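Local coordinates for DNA polymerase III subunit beta (Helicobacter pylori 26695, PDB 4S3I), which confers DNA tethering and processivity on DNA polymerases and other proteins, serving as the sliding clamp of replication, at residues K47-K56 and D115-I123; S171-Y182 and Y244-P252. All coordinates share one frame; numbering follows the deposited sequence.

Overall arrangement
Both contacts lay a connecting loop against an antiparallel beta hairpin, and they sit 32 Å apart between centres, with nearest atoms about 17 Å apart. Contact 1 sets the loop between strands 105-110 and 127-131 on hairpin 43-49/53-60; contact 2 repeats the scheme one domain later, with the loop between strands 233-238 and 257-262 on hairpin 169-175/179-185. An aromatic-proline pair followed by a second aromatic recurs in each loop, and an Asx turn in each hairpin. Chemistry follows burial: contact 1, partly buried, sets phenylalanines against lysine methylenes and backbone, whereas contact 2 is buried, with tyrosines among valine and leucine. In each, a water joins loop to hairpin.

Contact 1 (K47-K56 and D115-I123); sequences KASDSDIGLK and DEFPEFPVI
Asp-50 and Pro-118 mark the closest approach of the two backbones, CA to CA 6.2 Å, where the irregular 115-123 chain crosses the two strands of hairpin 43-49/53-60 just short of its turn. No direct hydrogen bond joins the segments. Instead one water is held by Ser-49 OG and donates to Asp-50 O and Glu-119 O. Beside it, Pro-118 CG rests 3.6 Å from Ser-49 O.

Phe-120 covers the most hairpin. Lys-56 CB packs over one face of its ring, a CH-pi contact 3.9 Å from the centroid, while Leu-55 C lies at the ring edge. Lys-47 runs past in the opposite direction, bringing its CD to 3.7 Å from Phe-120 CD1; chi1 of 70° sets CG between backbone N and carbonyl carbon, and the chain then stays straight as far as CE.

This is a connecting loop of the sliding clamp, leading from the N-terminal to the central domain over a sheet to which both contribute: strand 53-60 pairs with 233-238, whose Phe-236 meets Phe-120 edge-to-face. At the hairpin tip Asp-50 OD1 accepts from Asp-52 N, an Asx turn, and also from Ile-53 N (3.0 Å), which widens it to an Asx motif.

Phe-117 packs on strand 43-49, its CZ 3.2 Å from Lys-47 O and Ala-48 CA near the plane at its edge, and it also meets His-36 on strand 34-40.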
loop_
_atom_site.group_PDB
_atom_site.type_symbol
_atom_site.label_atom_id
_atom_site.label_comp_id
_atom_site.label_asym_id
_atom_site.label_seq_id
_atom_site.Cartn_x
_atom_site.Cartn_y
_atom_site.Cartn_z
ATOM N N LYS A 47 -10.434 -26.418 -5.233
ATOM C CA LYS A 47 -11.232 -25.585 -6.126
ATOM C C LYS A 47 -12.176 -24.630 -5.409
ATOM O O LYS A 47 -12.734 -24.953 -4.360
ATOM C CB LYS A 47 -11.978 -26.419 -7.171
ATOM C CG LYS A 47 -13.111 -27.258 -6.651
ATOM C CD LYS A 47 -13.896 -27.829 -7.830
ATOM C CE LYS A 47 -14.990 -28.796 -7.384
ATOM N NZ LYS A 47 -14.455 -30.136 -7.008
ATOM N N ALA A 48 -12.317 -23.442 -5.988
ATOM C CA ALA A 48 -13.221 -22.413 -5.485
ATOM C C ALA A 48 -13.975 -21.843 -6.677
ATOM O O ALA A 48 -13.359 -21.316 -7.611
ATOM C CB ALA A 48 -12.438 -21.329 -4.789
ATOM N N SER A 49 -15.298 -21.950 -6.655
ATOM C CA SER A 49 -16.104 -21.519 -7.792
ATOM C C SER A 49 -17.522 -21.152 -7.380
ATOM O O SER A 49 -18.000 -21.553 -6.313
ATOM C CB SER A 49 -16.159 -22.625 -8.850
ATOM O OG SER A 49 -16.990 -23.700 -8.445
ATOM N N ASP A 50 -18.189 -20.383 -8.233
ATOM C CA ASP A 50 -19.627 -20.194 -8.126
ATOM C C ASP A 50 -20.213 -20.309 -9.523
ATOM O O ASP A 50 -19.543 -20.795 -10.434
ATOM C CB ASP A 50 -19.983 -18.853 -7.462
ATOM C CG ASP A 50 -19.318 -17.656 -8.133
ATOM O OD1 ASP A 50 -19.317 -17.576 -9.382
ATOM O OD2 ASP A 50 -18.797 -16.783 -7.401
ATOM N N SER A 51 -21.445 -19.853 -9.700
ATOM C CA SER A 51 -22.093 -19.895 -11.009
ATOM C C SER A 51 -21.352 -19.053 -12.062
ATOM O O SER A 51 -21.414 -19.346 -13.257
ATOM C CB SER A 51 -23.546 -19.418 -10.892
ATOM O OG SER A 51 -23.592 -18.074 -10.426
ATOM N N ASP A 52 -20.645 -18.019 -11.614
ATOM C CA ASP A 52 -20.105 -17.013 -12.524
ATOM C C ASP A 52 -18.634 -17.217 -12.905
ATOM O O ASP A 52 -18.210 -16.853 -14.005
ATOM C CB ASP A 52 -20.272 -15.619 -11.906
ATOM C CG ASP A 52 -21.721 -15.279 -11.588
ATOM O OD1 ASP A 52 -22.534 -16.204 -11.377
ATOM O OD2 ASP A 52 -22.040 -14.070 -11.540
ATOM N N ILE A 53 -17.853 -17.784 -11.991
ATOM C CA ILE A 53 -16.409 -17.859 -12.176
ATOM C C ILE A 53 -15.819 -18.894 -11.226
ATOM O O ILE A 53 -16.427 -19.209 -10.194
ATOM C CB ILE A 53 -15.759 -16.478 -11.917
ATOM C CG1 ILE A 53 -14.309 -16.449 -12.383
ATOM C CG2 ILE A 53 -15.844 -16.102 -10.437
ATOM C CD1 ILE A 53 -13.729 -15.054 -12.409
ATOM N N GLY A 54 -14.642 -19.425 -11.557
ATOM C CA GLY A 54 -14.037 -20.434 -10.714
ATOM C C GLY A 54 -12.654 -20.870 -11.132
ATOM O O GLY A 54 -12.242 -20.690 -12.287
ATOM N N LEU A 55 -11.933 -21.438 -10.176
ATOM C CA LEU A 55 -10.577 -21.914 -10.385
ATOM C C LEU A 55 -10.452 -23.297 -9.766
ATOM O O LEU A 55 -10.871 -23.514 -8.621
ATOM C CB LEU A 55 -9.572 -20.981 -9.717
ATOM C CG LEU A 55 -8.122 -21.466 -9.788
ATOM C CD1 LEU A 55 -7.656 -21.538 -11.247
ATOM C CD2 LEU A 55 -7.212 -20.564 -8.957
ATOM N N LYS A 56 -9.883 -24.232 -10.523
ATOM C CA LYS A 56 -9.550 -25.551 -9.998
ATOM C C LYS A 56 -8.057 -25.785 -10.215
ATOM O O LYS A 56 -7.558 -25.664 -11.337
ATOM C CB LYS A 56 -10.380 -26.627 -10.704
ATOM C CG LYS A 56 -10.003 -28.062 -10.368
ATOM C CD LYS A 56 -10.898 -29.025 -11.151
ATOM C CE LYS A 56 -10.691 -30.476 -10.732
ATOM N NZ LYS A 56 -11.704 -31.376 -11.365
ATOM N N ASP A 115 -21.522 -31.848 -0.813
ATOM C CA ASP A 115 -22.640 -31.982 -1.750
ATOM C C ASP A 115 -23.272 -30.629 -2.108
ATOM O O ASP A 115 -23.980 -30.502 -3.112
ATOM C CB ASP A 115 -23.718 -32.913 -1.179
ATOM C CG ASP A 115 -23.296 -34.382 -1.169
ATOM O OD1 ASP A 115 -22.466 -34.775 -2.018
ATOM O OD2 ASP A 115 -23.816 -35.135 -0.307
ATOM N N GLU A 116 -23.025 -29.622 -1.276
ATOM C CA GLU A 116 -23.578 -28.297 -1.522
ATOM C C GLU A 116 -22.646 -27.505 -2.433
ATOM O O GLU A 116 -23.040 -26.487 -2.993
ATOM C CB GLU A 116 -23.788 -27.523 -0.199
ATOM C CG GLU A 116 -24.745 -26.320 -0.310
ATOM C CD GLU A 116 -24.599 -25.308 0.837
ATOM O OE1 GLU A 116 -24.079 -25.684 1.913
ATOM O OE2 GLU A 116 -24.997 -24.132 0.650
ATOM N N PHE A 117 -21.406 -27.966 -2.567
ATOM C CA PHE A 117 -20.416 -27.245 -3.352
ATOM C C PHE A 117 -20.824 -27.291 -4.829
ATOM O O PHE A 117 -21.237 -28.338 -5.337
ATOM C CB PHE A 117 -19.019 -27.834 -3.130
ATOM C CG PHE A 117 -17.914 -26.850 -3.289
ATOM C CD1 PHE A 117 -17.318 -26.654 -4.529
ATOM C CD2 PHE A 117 -17.447 -26.121 -2.194
ATOM C CE1 PHE A 117 -16.290 -25.740 -4.684
ATOM C CE2 PHE A 117 -16.417 -25.210 -2.336
ATOM C CZ PHE A 117 -15.835 -25.011 -3.584
ATOM N N PRO A 118 -20.748 -26.140 -5.513
ATOM C CA PRO A 118 -21.241 -26.028 -6.893
ATOM C C PRO A 118 -20.467 -26.935 -7.841
ATOM O O PRO A 118 -19.262 -27.120 -7.659
ATOM C CB PRO A 118 -20.954 -24.564 -7.254
ATOM C CG PRO A 118 -20.789 -23.850 -5.926
ATOM C CD PRO A 118 -20.184 -24.870 -5.011
ATOM N N GLU A 119 -21.146 -27.490 -8.836
ATOM C CA GLU A 119 -20.485 -28.323 -9.830
ATOM C C GLU A 119 -19.507 -27.466 -10.637
ATOM O O GLU A 119 -19.860 -26.382 -11.105
ATOM C CB GLU A 119 -21.516 -28.948 -10.770
ATOM C CG GLU A 119 -21.294 -30.431 -11.036
ATOM C CD GLU A 119 -21.950 -30.911 -12.328
ATOM O OE1 GLU A 119 -22.698 -30.127 -12.960
ATOM O OE2 GLU A 119 -21.705 -32.075 -12.717
ATOM N N PHE A 120 -18.271 -27.936 -10.777
ATOM C CA PHE A 120 -17.301 -27.270 -11.638
ATOM C C PHE A 120 -17.617 -27.680 -13.078
ATOM O O PHE A 120 -17.601 -28.861 -13.410
ATOM C CB PHE A 120 -15.892 -27.702 -11.275
ATOM C CG PHE A 120 -14.834 -26.755 -11.759
ATOM C CD1 PHE A 120 -14.291 -25.809 -10.902
ATOM C CD2 PHE A 120 -14.382 -26.810 -13.072
ATOM C CE1 PHE A 120 -13.315 -24.927 -11.343
ATOM C CE2 PHE A 120 -13.408 -25.941 -13.522
ATOM C CZ PHE A 120 -12.869 -24.993 -12.656
ATOM N N PRO A 121 -17.907 -26.701 -13.939
ATOM C CA PRO A 121 -18.438 -26.967 -15.283
ATOM C C PRO A 121 -17.412 -27.538 -16.266
ATOM O O PRO A 121 -16.222 -27.225 -16.184
ATOM C CB PRO A 121 -18.860 -25.574 -15.759
ATOM C CG PRO A 121 -17.898 -24.640 -15.046
ATOM C CD PRO A 121 -17.710 -25.260 -13.686
ATOM N N VAL A 122 -17.874 -28.377 -17.187
ATOM C CA VAL A 122 -17.083 -28.687 -18.372
ATOM C C VAL A 122 -17.890 -28.290 -19.602
ATOM O O VAL A 122 -19.122 -28.359 -19.604
ATOM C CB VAL A 122 -16.687 -30.174 -18.490
ATOM C CG1 VAL A 122 -16.021 -30.680 -17.212
ATOM C CG2 VAL A 122 -17.885 -30.988 -18.843
ATOM N N ILE A 123 -17.193 -27.869 -20.650
ATOM C CA ILE A 123 -17.872 -27.409 -21.847
ATOM C C ILE A 123 -17.586 -28.309 -23.044
ATOM O O ILE A 123 -16.594 -29.045 -23.059
ATOM C CB ILE A 123 -17.441 -25.981 -22.196
ATOM C CG1 ILE A 123 -15.931 -25.937 -22.480
ATOM C CG2 ILE A 123 -17.813 -25.024 -21.060
ATOM C CD1 ILE A 123 -15.406 -24.552 -22.903
HETATM O O HOH W 1 -19.197 -23.529 -10.211
#

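Contact 2 (S171-Y182 and Y244-P252); sequences SVVGTDTKRLSY and YPDYQKILP
Tyr-247 stands among three hairpin side chains. Val-173 CG2 sits over one face of its ring, 3.6 Å from Tyr-247 CE1, while Leu-180 CD1 closes on Tyr-247 CB at 3.6 Å. The ring meets Tyr-182 obliquely, planes at 31°, with Tyr-247 CE2 above the rim of the Tyr-182 ring. Tyr-247 CG lies between its backbone N and carbonyl carbon (chi1 80°), which lays the ring against Val-173 and Tyr-182. Farther along, Leu-251 CD1 reaches Tyr-182 OH at 3.7 Å.

Tyr-244 holds the other flank. Its OH lies 3.2 Å from Thr-175 CG2, and a water in the plane of the ring, at its edge, links Tyr-244 OH (2.6 Å) to Thr-175 N (3.1 Å).

Behind these groups the hairpin turn is firmly pinned. Thr-175 OG1 donates to Arg-179 O at 2.7 Å and accepts from Thr-177 N, an ST turn. Asp-176 OD1 takes the backbone N of Lys-178 and of Arg-179, and OD2 forms a salt bridge with Arg-179 NE in the guanidinium plane; Arg-179 NH1 goes on to Glu-329 of helix 324-332. On the loop side, Ile-250 N bonds to Tyr-247 O, and Leu-251 also packs on Leu-370 of strand 368-371.

Here the linker between the central and C-terminal domains lies on a hairpin of a sheet to which both contribute, within the three-domain chain of a beta sliding clamp.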
loop_
_atom_site.group_PDB
_atom_site.type_symbol
_atom_site.label_atom_id
_atom_site.label_comp_id
_atom_site.label_asym_id
_atom_site.label_seq_id
_atom_site.Cartn_x
_atom_site.Cartn_y
_atom_site.Cartn_z
ATOM N N SER A 171 -9.269 -10.655 -32.721
ATOM C CA SER A 171 -9.259 -9.244 -32.358
ATOM C C SER A 171 -9.669 -9.092 -30.903
ATOM O O SER A 171 -10.591 -9.766 -30.428
ATOM C CB SER A 171 -10.192 -8.435 -33.259
ATOM O OG SER A 171 -9.861 -8.619 -34.619
ATOM N N VAL A 172 -8.979 -8.197 -30.208
ATOM C CA VAL A 172 -9.210 -7.957 -28.789
ATOM C C VAL A 172 -9.493 -6.475 -28.641
ATOM O O VAL A 172 -8.708 -5.640 -29.099
ATOM C CB VAL A 172 -8.001 -8.395 -27.949
ATOM C CG1 VAL A 172 -8.279 -8.206 -26.486
ATOM C CG2 VAL A 172 -7.648 -9.860 -28.224
ATOM N N VAL A 173 -10.639 -6.147 -28.038
ATOM C CA VAL A 173 -11.143 -4.767 -27.993
ATOM C C VAL A 173 -11.728 -4.426 -26.630
ATOM O O VAL A 173 -12.491 -5.219 -26.056
ATOM C CB VAL A 173 -12.266 -4.542 -29.031
ATOM C CG1 VAL A 173 -12.634 -3.071 -29.117
ATOM C CG2 VAL A 173 -11.860 -5.062 -30.408
ATOM N N GLY A 174 -11.375 -3.252 -26.111
ATOM C CA GLY A 174 -12.037 -2.717 -24.933
ATOM C C GLY A 174 -12.465 -1.289 -25.228
ATOM O O GLY A 174 -11.785 -0.584 -25.977
ATOM N N THR A 175 -13.586 -0.851 -24.668
ATOM C CA THR A 175 -13.949 0.563 -24.775
ATOM C C THR A 175 -14.810 1.023 -23.608
ATOM O O THR A 175 -15.499 0.205 -22.984
ATOM C CB THR A 175 -14.675 0.871 -26.100
ATOM O OG1 THR A 175 -15.174 2.215 -26.079
ATOM C CG2 THR A 175 -15.835 -0.076 -26.305
ATOM N N ASP A 176 -14.768 2.327 -23.319
ATOM C CA ASP A 176 -15.640 2.920 -22.303
ATOM C C ASP A 176 -16.442 4.085 -22.875
ATOM O O ASP A 176 -16.931 4.932 -22.118
ATOM C CB ASP A 176 -14.830 3.403 -21.089
ATOM C CG ASP A 176 -13.797 4.464 -21.452
ATOM O OD1 ASP A 176 -13.862 5.008 -22.578
ATOM O OD2 ASP A 176 -12.917 4.761 -20.605
ATOM N N THR A 177 -16.533 4.129 -24.207
ATOM C CA THR A 177 -17.235 5.180 -24.973
ATOM C C THR A 177 -16.511 6.521 -25.157
ATOM O O THR A 177 -16.904 7.304 -26.023
ATOM C CB THR A 177 -18.681 5.458 -24.465
ATOM O OG1 THR A 177 -18.634 6.082 -23.170
ATOM C CG2 THR A 177 -19.483 4.170 -24.406
ATOM N N LYS A 178 -15.483 6.792 -24.353
ATOM C CA LYS A 178 -14.653 7.981 -24.553
ATOM C C LYS A 178 -13.422 7.591 -25.356
ATOM O O LYS A 178 -12.808 8.412 -26.049
ATOM C CB LYS A 178 -14.191 8.568 -23.217
ATOM C CG LYS A 178 -15.290 9.119 -22.321
ATOM C CD LYS A 178 -16.100 10.199 -23.026
ATOM C CE LYS A 178 -16.853 11.091 -22.038
ATOM N NZ LYS A 178 -16.078 12.317 -21.687
ATOM N N ARG A 179 -13.057 6.322 -25.235
ATOM C CA ARG A 179 -11.864 5.797 -25.876
ATOM C C ARG A 179 -12.065 4.321 -26.153
ATOM O O ARG A 179 -12.937 3.668 -25.561
ATOM C CB ARG A 179 -10.645 6.002 -24.987
ATOM C CG ARG A 179 -10.920 5.629 -23.549
ATOM C CD ARG A 179 -9.711 5.768 -22.681
ATOM N NE ARG A 179 -10.040 5.500 -21.281
ATOM C CZ ARG A 179 -9.130 5.302 -20.338
ATOM N NH1 ARG A 179 -7.847 5.350 -20.654
ATOM N NH2 ARG A 179 -9.504 5.064 -19.088
ATOM N N LEU A 180 -11.261 3.803 -27.066
ATOM C CA LEU A 180 -11.421 2.443 -27.542
ATOM C C LEU A 180 -10.029 1.956 -27.857
ATOM O O LEU A 180 -9.279 2.629 -28.575
ATOM C CB LEU A 180 -12.304 2.439 -28.791
ATOM C CG LEU A 180 -12.543 1.112 -29.505
ATOM C CD1 LEU A 180 -14.000 1.005 -29.917
ATOM C CD2 LEU A 180 -11.642 1.016 -30.718
ATOM N N SER A 181 -9.662 0.815 -27.280
ATOM C CA SER A 181 -8.352 0.232 -27.537
ATOM C C SER A 181 -8.569 -1.122 -28.160
ATOM O O SER A 181 -9.472 -1.874 -27.754
ATOM C CB SER A 181 -7.530 0.099 -26.259
ATOM O OG SER A 181 -7.133 1.367 -25.791
ATOM N N TYR A 182 -7.747 -1.434 -29.154
ATOM C CA TYR A 182 -7.917 -2.676 -29.891
ATOM C C TYR A 182 -6.590 -3.235 -30.348
ATOM O O TYR A 182 -5.578 -2.526 -30.391
ATOM C CB TYR A 182 -8.828 -2.468 -31.101
ATOM C CG TYR A 182 -8.243 -1.544 -32.151
ATOM C CD1 TYR A 182 -8.474 -0.176 -32.099
ATOM C CD2 TYR A 182 -7.468 -2.041 -33.199
ATOM C CE1 TYR A 182 -7.949 0.679 -33.051
ATOM C CE2 TYR A 182 -6.937 -1.195 -34.154
ATOM C CZ TYR A 182 -7.181 0.165 -34.071
ATOM O OH TYR A 182 -6.665 1.022 -35.015
ATOM N N TYR A 244 -21.459 -6.959 -28.716
ATOM C CA TYR A 244 -20.492 -5.891 -28.586
ATOM C C TYR A 244 -20.623 -5.018 -29.834
ATOM O O TYR A 244 -20.772 -5.537 -30.943
ATOM C CB TYR A 244 -19.098 -6.498 -28.492
ATOM C CG TYR A 244 -18.100 -5.617 -27.802
ATOM C CD1 TYR A 244 -17.305 -4.747 -28.527
ATOM C CD2 TYR A 244 -17.953 -5.655 -26.423
ATOM C CE1 TYR A 244 -16.389 -3.939 -27.903
ATOM C CE2 TYR A 244 -17.042 -4.851 -25.784
ATOM C CZ TYR A 244 -16.263 -3.992 -26.533
ATOM O OH TYR A 244 -15.352 -3.190 -25.912
ATOM N N PRO A 245 -20.600 -3.690 -29.661
ATOM C CA PRO A 245 -20.718 -2.793 -30.823
ATOM C C PRO A 245 -19.588 -3.040 -31.818
ATOM O O PRO A 245 -18.471 -3.339 -31.383
ATOM C CB PRO A 245 -20.558 -1.398 -30.204
ATOM C CG PRO A 245 -19.805 -1.631 -28.899
ATOM C CD PRO A 245 -20.324 -2.957 -28.411
ATOM N N ASP A 246 -19.845 -2.939 -33.119
ATOM C CA ASP A 246 -18.740 -3.087 -34.060
ATOM C C ASP A 246 -17.822 -1.867 -34.007
ATOM O O ASP A 246 -18.196 -0.760 -34.402
ATOM C CB ASP A 246 -19.206 -3.370 -35.489
ATOM C CG ASP A 246 -18.090 -3.952 -36.356
ATOM O OD1 ASP A 246 -16.993 -4.237 -35.815
ATOM O OD2 ASP A 246 -18.313 -4.135 -37.574
ATOM N N TYR A 247 -16.617 -2.084 -33.499
ATOM C CA TYR A 247 -15.656 -1.008 -33.346
ATOM C C TYR A 247 -15.130 -0.525 -34.696
ATOM O O TYR A 247 -14.657 0.603 -34.814
ATOM C CB TYR A 247 -14.502 -1.456 -32.446
ATOM C CG TYR A 247 -13.442 -2.297 -33.128
ATOM C CD1 TYR A 247 -13.570 -3.680 -33.217
ATOM C CD2 TYR A 247 -12.300 -1.707 -33.659
ATOM C CE1 TYR A 247 -12.598 -4.447 -33.830
ATOM C CE2 TYR A 247 -11.326 -2.465 -34.272
ATOM C CZ TYR A 247 -11.478 -3.835 -34.352
ATOM O OH TYR A 247 -10.504 -4.590 -34.966
ATOM N N GLN A 248 -15.210 -1.382 -35.709
ATOM C CA GLN A 248 -14.675 -1.050 -37.024
ATOM C C GLN A 248 -15.409 0.126 -37.652
ATOM O O GLN A 248 -14.811 0.932 -38.371
ATOM C CB GLN A 248 -14.756 -2.257 -37.952
ATOM C CG GLN A 248 -13.522 -2.435 -38.805
ATOM C CD GLN A 248 -12.350 -2.948 -38.000
ATOM O OE1 GLN A 248 -12.519 -3.789 -37.116
ATOM N NE2 GLN A 248 -11.154 -2.441 -38.294
ATOM N N LYS A 249 -16.702 0.228 -37.358
ATOM C CA LYS A 249 -17.557 1.260 -37.939
ATOM C C LYS A 249 -17.270 2.658 -37.385
ATOM O O LYS A 249 -17.694 3.663 -37.962
ATOM C CB LYS A 249 -19.034 0.898 -37.735
ATOM C CG LYS A 249 -19.360 -0.592 -37.905
ATOM C CD LYS A 249 -19.625 -0.986 -39.361
ATOM C CE LYS A 249 -18.343 -1.203 -40.175
ATOM N NZ LYS A 249 -17.859 -2.617 -40.178
ATOM N N ILE A 250 -16.539 2.712 -36.272
ATOM C CA ILE A 250 -16.239 3.972 -35.592
ATOM C C ILE A 250 -14.836 4.482 -35.915
ATOM O O ILE A 250 -14.555 5.673 -35.777
ATOM C CB ILE A 250 -16.374 3.829 -34.064
ATOM C CG1 ILE A 250 -17.200 2.585 -33.717
ATOM C CG2 ILE A 250 -16.971 5.094 -33.459
ATOM C CD1 ILE A 250 -17.715 2.542 -32.282
ATOM N N LEU A 251 -13.954 3.573 -36.324
ATOM C CA LEU A 251 -12.607 3.952 -36.740
ATOM C C LEU A 251 -12.678 4.813 -37.994
ATOM O O LEU A 251 -13.369 4.464 -38.958
ATOM C CB LEU A 251 -11.738 2.726 -37.024
ATOM C CG LEU A 251 -11.327 1.811 -35.877
ATOM C CD1 LEU A 251 -10.170 0.905 -36.302
ATOM C CD2 LEU A 251 -10.948 2.618 -34.648
ATOM N N PRO A 252 -11.972 5.953 -37.983
ATOM C CA PRO A 252 -11.873 6.781 -39.191
ATOM C C PRO A 252 -11.159 5.996 -40.284
ATOM O O PRO A 252 -10.295 5.166 -39.972
ATOM C CB PRO A 252 -10.999 7.957 -38.740
ATOM C CG PRO A 252 -11.187 8.025 -37.247
ATOM C CD PRO A 252 -11.333 6.587 -36.813
HETATM O O HOH W 2 -15.354 -2.934 -23.287
#